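PDB 4R94: initiator protein NS1 from Murine minute virus, which nicks and unwinds viral DNA to start and direct its replication, and is represented here by its N-terminal, origin-binding nickase domain. Local coordinates for residues Thr65-Ser70 with Tyr227-Asp232; His118-Asp123 with Ser220-Gly225. All blocks are in the same frame, centred on the assembly; numbering follows the deposited sequence.

Contact 1. Residues Thr65-Ser70 with Tyr227-Asp232; sequences TTWDQS and YFLSSD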
loop_
_atom_site.group_PDB
_atom_site.type_symbol
_atom_site.label_atom_id
_atom_site.label_comp_id
_atom_site.label_asym_id
_atom_site.label_seq_id
_atom_site.Cartn_x
_atom_site.Cartn_y
_atom_site.Cartn_z
ATOM N N THR A 65 2.380 13.688 -6.862
ATOM C CA THR A 65 3.635 14.424 -6.742
ATOM C C THR A 65 4.777 13.501 -6.329
ATOM O O THR A 65 5.902 13.682 -6.746
ATOM C CB THR A 65 3.475 15.604 -5.770
ATOM O OG1 THR A 65 2.590 16.555 -6.380
ATOM C CG2 THR A 65 4.803 16.300 -5.506
ATOM N N THR A 66 4.471 12.476 -5.545
ATOM C CA THR A 66 5.471 11.469 -5.213
ATOM C C THR A 66 5.941 10.749 -6.474
ATOM O O THR A 66 7.147 10.541 -6.667
ATOM C CB THR A 66 4.916 10.463 -4.190
ATOM O OG1 THR A 66 4.712 11.136 -2.941
ATOM C CG2 THR A 66 5.883 9.306 -3.984
ATOM N N TRP A 67 4.996 10.380 -7.338
ATOM C CA TRP A 67 5.348 9.795 -8.626
ATOM C C TRP A 67 6.200 10.757 -9.445
ATOM O O TRP A 67 7.241 10.383 -9.993
ATOM C CB TRP A 67 4.093 9.402 -9.415
ATOM C CG TRP A 67 4.404 8.882 -10.798
ATOM C CD1 TRP A 67 4.597 9.629 -11.928
ATOM C CD2 TRP A 67 4.574 7.509 -11.194
ATOM N NE1 TRP A 67 4.874 8.808 -12.998
ATOM C CE2 TRP A 67 4.864 7.505 -12.575
ATOM C CE3 TRP A 67 4.512 6.286 -10.512
ATOM C CZ2 TRP A 67 5.083 6.327 -13.294
ATOM C CZ3 TRP A 67 4.736 5.111 -11.230
ATOM C CH2 TRP A 67 5.018 5.143 -12.605
ATOM N N ASP A 68 5.750 12.008 -9.529
ATOM C CA ASP A 68 6.439 13.001 -10.350
ATOM C C ASP A 68 7.886 13.240 -9.893
ATOM O O ASP A 68 8.793 13.368 -10.714
ATOM C CB ASP A 68 5.663 14.334 -10.342
ATOM C CG ASP A 68 4.331 14.253 -11.068
ATOM O OD1 ASP A 68 4.143 13.365 -11.933
ATOM O OD2 ASP A 68 3.457 15.098 -10.752
ATOM N N GLN A 69 8.104 13.304 -8.589
ATOM C CA GLN A 69 9.415 13.653 -8.076
ATOM C C GLN A 69 10.360 12.445 -8.100
ATOM O O GLN A 69 11.585 12.595 -8.084
ATOM C CB GLN A 69 9.301 14.228 -6.657
ATOM C CG GLN A 69 8.306 15.403 -6.499
ATOM C CD GLN A 69 8.409 16.499 -7.581
ATOM O OE1 GLN A 69 9.480 17.104 -7.754
ATOM N NE2 GLN A 69 7.275 16.782 -8.294
ATOM N N SER A 70 9.797 11.245 -8.142
ATOM C CA SER A 70 10.628 10.035 -8.112
ATOM C C SER A 70 10.872 9.501 -9.517
ATOM O O SER A 70 11.574 8.503 -9.710
ATOM C CB SER A 70 9.981 8.958 -7.239
ATOM O OG SER A 70 8.765 8.520 -7.794
ATOM N N TYR A 227 8.034 -2.446 -8.490
ATOM C CA TYR A 227 7.253 -1.508 -7.673
ATOM C C TYR A 227 6.860 -0.287 -8.500
ATOM O O TYR A 227 7.570 0.125 -9.433
ATOM C CB TYR A 227 8.039 -1.071 -6.418
ATOM C CG TYR A 227 9.125 -0.033 -6.691
ATOM C CD1 TYR A 227 10.387 -0.419 -7.142
ATOM C CD2 TYR A 227 8.885 1.327 -6.503
ATOM C CE1 TYR A 227 11.369 0.521 -7.410
ATOM C CE2 TYR A 227 9.865 2.273 -6.752
ATOM C CZ TYR A 227 11.105 1.862 -7.214
ATOM O OH TYR A 227 12.088 2.794 -7.484
ATOM N N PHE A 228 5.717 0.292 -8.154
ATOM C CA PHE A 228 5.242 1.525 -8.776
ATOM C C PHE A 228 5.691 2.774 -8.029
ATOM O O PHE A 228 6.170 3.734 -8.618
ATOM C CB PHE A 228 3.717 1.565 -8.833
ATOM C CG PHE A 228 3.089 0.603 -9.806
ATOM C CD1 PHE A 228 3.044 0.891 -11.166
ATOM C CD2 PHE A 228 2.463 -0.547 -9.347
ATOM C CE1 PHE A 228 2.419 0.018 -12.053
ATOM C CE2 PHE A 228 1.848 -1.425 -10.216
ATOM C CZ PHE A 228 1.824 -1.142 -11.580
ATOM N N LEU A 229 5.499 2.750 -6.718
ATOM C CA LEU A 229 5.393 3.959 -5.923
ATOM C C LEU A 229 5.539 3.555 -4.466
ATOM O O LEU A 229 4.975 2.533 -4.059
ATOM C CB LEU A 229 4.016 4.629 -6.162
ATOM C CG LEU A 229 3.660 5.949 -5.487
ATOM C CD1 LEU A 229 4.310 7.086 -6.255
ATOM C CD2 LEU A 229 2.146 6.154 -5.441
ATOM N N SER A 230 6.288 4.331 -3.686
ATOM C CA SER A 230 6.401 4.087 -2.253
ATOM C C SER A 230 6.248 5.378 -1.481
ATOM O O SER A 230 6.430 6.466 -2.037
ATOM C CB SER A 230 7.746 3.441 -1.896
ATOM O OG SER A 230 7.987 2.328 -2.725
ATOM N N SER A 231 5.927 5.261 -0.201
ATOM C CA SER A 231 5.866 6.436 0.669
ATOM C C SER A 231 5.969 6.033 2.122
ATOM O O SER A 231 5.730 4.883 2.479
ATOM C CB SER A 231 4.572 7.214 0.457
ATOM O OG SER A 231 3.433 6.382 0.632
ATOM N N ASP A 232 6.296 6.981 2.987
ATOM C CA ASP A 232 6.359 6.640 4.392
ATOM C C ASP A 232 5.949 7.824 5.250
ATOM O O ASP A 232 5.774 8.940 4.750
ATOM C CB ASP A 232 7.769 6.154 4.760
ATOM C CG ASP A 232 8.833 7.191 4.472
ATOM O OD1 ASP A 232 8.811 8.250 5.132
ATOM O OD2 ASP A 232 9.687 6.940 3.598
HETATM O O HOH W 1 8.643 5.883 -7.501
#
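L229 reaches from strand 227-232 to T66 and W67 near the C-terminal end of helix 54-70. Its CG stands anti to the backbone N (chi1 -178°), and the CD1 branch makes the touch. CD1 lies 3.5 Å from T66 CG2 and 3.5 Å from the backbone N of W67. It also sits at the edge of the W67 indole, near the ring plane. T66 turns its methyl to the strand, where CG2 also comes 3.5 Å from S230 O. Its hydroxyl is occupied elsewhere: OG1 bonds to G62 within the same helix. The indole of W67 swings over to the strand with its six-membered ring leading. CZ3 comes 3.3 Å from F228 O and 4.4 Å from F228 CB. The tight part is thus side-chain carbon packed on carbon and on backbone atoms, two of them carbonyl oxygens; no direct hydrogen bond joins the two segments. The S70 side is looser and is bridged by water. S70 OG bonds back to T66 O at 2.8 Å, and a water donates to S70 OG and, weakly, to F228 O. On the far side of the helix, D68 and Q69 are exposed and do not reach the strand. F88 and K216 also meet the W67 ring, the lysine as a cation-pi partner. The axes of the helix and strand segments lie 8.7 Å apart at an angle of 110°. The arrangement is a buried helix-on-sheet contact: helix 54-70 packs by its last turns on a strand of the antiparallel sheet of the Rep-type nickase domain.

Contact 2. Residues His118-Asp123 with Ser220-Gly225; sequences HEWGKD and SPPRDG. With MG (magnesium ion), chain B.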
loop_
_atom_site.group_PDB
_atom_site.type_symbol
_atom_site.label_atom_id
_atom_site.label_comp_id
_atom_site.label_asym_id
_atom_site.label_seq_id
_atom_site.Cartn_x
_atom_site.Cartn_y
_atom_site.Cartn_z
ATOM N N HIS A 118 3.459 0.145 -3.494
ATOM C CA HIS A 118 2.645 -0.475 -4.535
ATOM C C HIS A 118 3.512 -1.303 -5.452
ATOM O O HIS A 118 4.542 -0.820 -5.925
ATOM C CB HIS A 118 1.926 0.569 -5.377
ATOM C CG HIS A 118 0.971 1.414 -4.593
ATOM N ND1 HIS A 118 -0.376 1.159 -4.555
ATOM C CD2 HIS A 118 1.191 2.493 -3.807
ATOM C CE1 HIS A 118 -0.964 2.073 -3.792
ATOM N NE2 HIS A 118 -0.031 2.880 -3.319
ATOM N N GLU A 119 3.061 -2.520 -5.722
ATOM C CA GLU A 119 3.803 -3.481 -6.532
ATOM C C GLU A 119 2.916 -4.217 -7.537
ATOM O O GLU A 119 1.681 -4.123 -7.511
ATOM C CB GLU A 119 4.506 -4.512 -5.638
ATOM C CG GLU A 119 5.496 -3.904 -4.653
ATOM C CD GLU A 119 6.266 -4.942 -3.851
ATOM O OE1 GLU A 119 5.820 -6.111 -3.757
ATOM O OE2 GLU A 119 7.308 -4.559 -3.294
ATOM N N TRP A 120 3.568 -4.964 -8.427
ATOM C CA TRP A 120 2.859 -5.763 -9.410
ATOM C C TRP A 120 3.403 -7.168 -9.341
ATOM O O TRP A 120 4.549 -7.409 -9.702
ATOM C CB TRP A 120 3.026 -5.201 -10.820
ATOM C CG TRP A 120 2.169 -5.900 -11.821
ATOM C CD1 TRP A 120 2.465 -7.045 -12.515
ATOM C CD2 TRP A 120 0.867 -5.499 -12.241
ATOM N NE1 TRP A 120 1.416 -7.379 -13.339
ATOM C CE2 TRP A 120 0.424 -6.442 -13.194
ATOM C CE3 TRP A 120 0.032 -4.435 -11.905
ATOM C CZ2 TRP A 120 -0.826 -6.350 -13.807
ATOM C CZ3 TRP A 120 -1.208 -4.338 -12.521
ATOM C CH2 TRP A 120 -1.624 -5.290 -13.463
ATOM N N GLY A 121 2.585 -8.081 -8.848
ATOM C CA GLY A 121 3.011 -9.461 -8.707
ATOM C C GLY A 121 2.805 -10.239 -9.990
ATOM O O GLY A 121 1.886 -9.960 -10.758
ATOM N N LYS A 122 3.682 -11.215 -10.220
ATOM C CA LYS A 122 3.602 -12.066 -11.397
ATOM C C LYS A 122 2.219 -12.692 -11.559
ATOM O O LYS A 122 1.668 -12.739 -12.665
ATOM C CB LYS A 122 4.671 -13.158 -11.314
ATOM C CG LYS A 122 4.485 -14.293 -12.305
ATOM C CD LYS A 122 5.532 -15.380 -12.083
ATOM C CE LYS A 122 5.173 -16.657 -12.833
ATOM N NZ LYS A 122 4.991 -16.417 -14.291
ATOM N N ASP A 123 1.655 -13.152 -10.447
ATOM C CA ASP A 123 0.369 -13.832 -10.468
ATOM C C ASP A 123 -0.810 -12.909 -10.126
ATOM O O ASP A 123 -1.805 -12.873 -10.855
ATOM C CB ASP A 123 0.408 -15.027 -9.511
ATOM C CG ASP A 123 1.454 -16.071 -9.922
ATOM O OD1 ASP A 123 1.607 -16.318 -11.138
ATOM O OD2 ASP A 123 2.123 -16.639 -9.032
ATOM N N SER A 220 4.210 -0.824 -19.579
ATOM C CA SER A 220 2.995 -1.622 -19.516
ATOM C C SER A 220 3.070 -2.680 -20.617
ATOM O O SER A 220 3.304 -2.347 -21.777
ATOM C CB SER A 220 1.751 -0.753 -19.661
ATOM O OG SER A 220 1.542 0.038 -18.501
ATOM N N PRO A 221 2.899 -3.964 -20.260
ATOM C CA PRO A 221 2.602 -4.514 -18.932
ATOM C C PRO A 221 3.777 -4.378 -17.974
ATOM O O PRO A 221 4.927 -4.432 -18.410
ATOM C CB PRO A 221 2.315 -6.000 -19.215
ATOM C CG PRO A 221 2.178 -6.109 -20.709
ATOM C CD PRO A 221 3.045 -5.032 -21.261
ATOM N N PRO A 222 3.488 -4.205 -16.676
ATOM C CA PRO A 222 4.520 -4.031 -15.649
ATOM C C PRO A 222 5.457 -5.224 -15.562
ATOM O O PRO A 222 5.032 -6.361 -15.792
ATOM C CB PRO A 222 3.718 -3.903 -14.349
ATOM C CG PRO A 222 2.340 -3.565 -14.763
ATOM C CD PRO A 222 2.132 -4.198 -16.104
ATOM N N ARG A 223 6.716 -4.962 -15.229
ATOM C CA ARG A 223 7.671 -6.025 -14.963
ATOM C C ARG A 223 7.223 -6.801 -13.734
ATOM O O ARG A 223 6.847 -6.208 -12.722
ATOM C CB ARG A 223 9.067 -5.455 -14.744
ATOM C CG ARG A 223 10.096 -6.508 -14.417
ATOM C CD ARG A 223 11.400 -5.897 -13.946
ATOM N NE ARG A 223 12.319 -6.934 -13.491
ATOM C CZ ARG A 223 12.269 -7.496 -12.286
ATOM N NH1 ARG A 223 11.344 -7.114 -11.406
ATOM N NH2 ARG A 223 13.146 -8.440 -11.960
ATOM N N ASP A 224 7.252 -8.124 -13.809
ATOM C CA ASP A 224 6.769 -8.908 -12.688
ATOM C C ASP A 224 7.635 -8.666 -11.459
ATOM O O ASP A 224 8.866 -8.689 -11.529
ATOM C CB ASP A 224 6.710 -10.389 -13.046
ATOM C CG ASP A 224 5.504 -10.722 -13.908
ATOM O OD1 ASP A 224 4.608 -9.852 -14.044
ATOM O OD2 ASP A 224 5.437 -11.853 -14.436
ATOM N N GLY A 225 6.972 -8.375 -10.344
ATOM C CA GLY A 225 7.651 -8.148 -9.082
ATOM C C GLY A 225 8.156 -6.730 -8.876
ATOM O O GLY A 225 8.771 -6.437 -7.843
HETATM MG MG MG B . 4.721 -7.769 -3.176
HETATM O O HOH W 2 8.016 -7.975 -5.721
HETATM O O HOH W 3 3.811 -9.580 -2.575
HETATM O O HOH W 4 5.319 -8.482 -5.108
HETATM O O HOH W 5 6.397 -8.556 -2.292
#
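W120 O accepts a hydrogen bond from G225 N at 2.7 Å, the single direct one between these segments. The N-H...O angle is 143°, well short of straight. G225 O is satisfied by a water that donates at 2.7 Å. The same water gives only a weak bond to E119 OE1. That oxygen is chiefly a metal ligand, 2.1 Å from the magnesium ion. H127, H129 and three waters complete the six ligands. The other carboxylate oxygen, E119 OE2, has a salt bridge to K214 and a hydrogen bond from Q117, which would hold the carboxylate in place. Beside the backbone bond, P222 lies over one face of the W120 indole. W120 CG is anti to the backbone N (chi1 -173°), which puts it against P222 CB. P222 CG makes a CH-pi contact 3.7 Å from the centroid of the five-membered ring. D224 OD1 sits in plane at the ring edge, 3.8 Å from W120 CD1. The other branch, OD2, rests against K122 CG at 3.4 Å. K122 NZ stays 4.6 Å from OD2, so the charges are near but form no salt bridge. Here the loop before strand 227-232 fastens to the end of a metal-bearing strand, at the rim of an HUH-type nickase active site: two histidines and a glutamate hold the metal, and the nucleophile Y210 lies nearby.

Overall arrangement
The two contacts share one antiparallel sheet. Strands 227-232 and 112-121 are neighbours in it, joined by backbone bonds of H118 to F228 and L229. Contact 1 is buried, held by van der Waals packing with no direct hydrogen bond, and sets a helix on the sheet. Contact 2 lies at the surface, where a loop meets a strand end through a backbone hydrogen bond, a CH-pi contact of proline on tryptophan and a water. The strand carries metal ligand E119. F228 links them: its carbonyl meets W67 in contact 1, while its ring packs on W120 of contact 2. Along the chain, contact 2 is nested inside the loop that contact 1 closes. Their centres are about 16 Å apart.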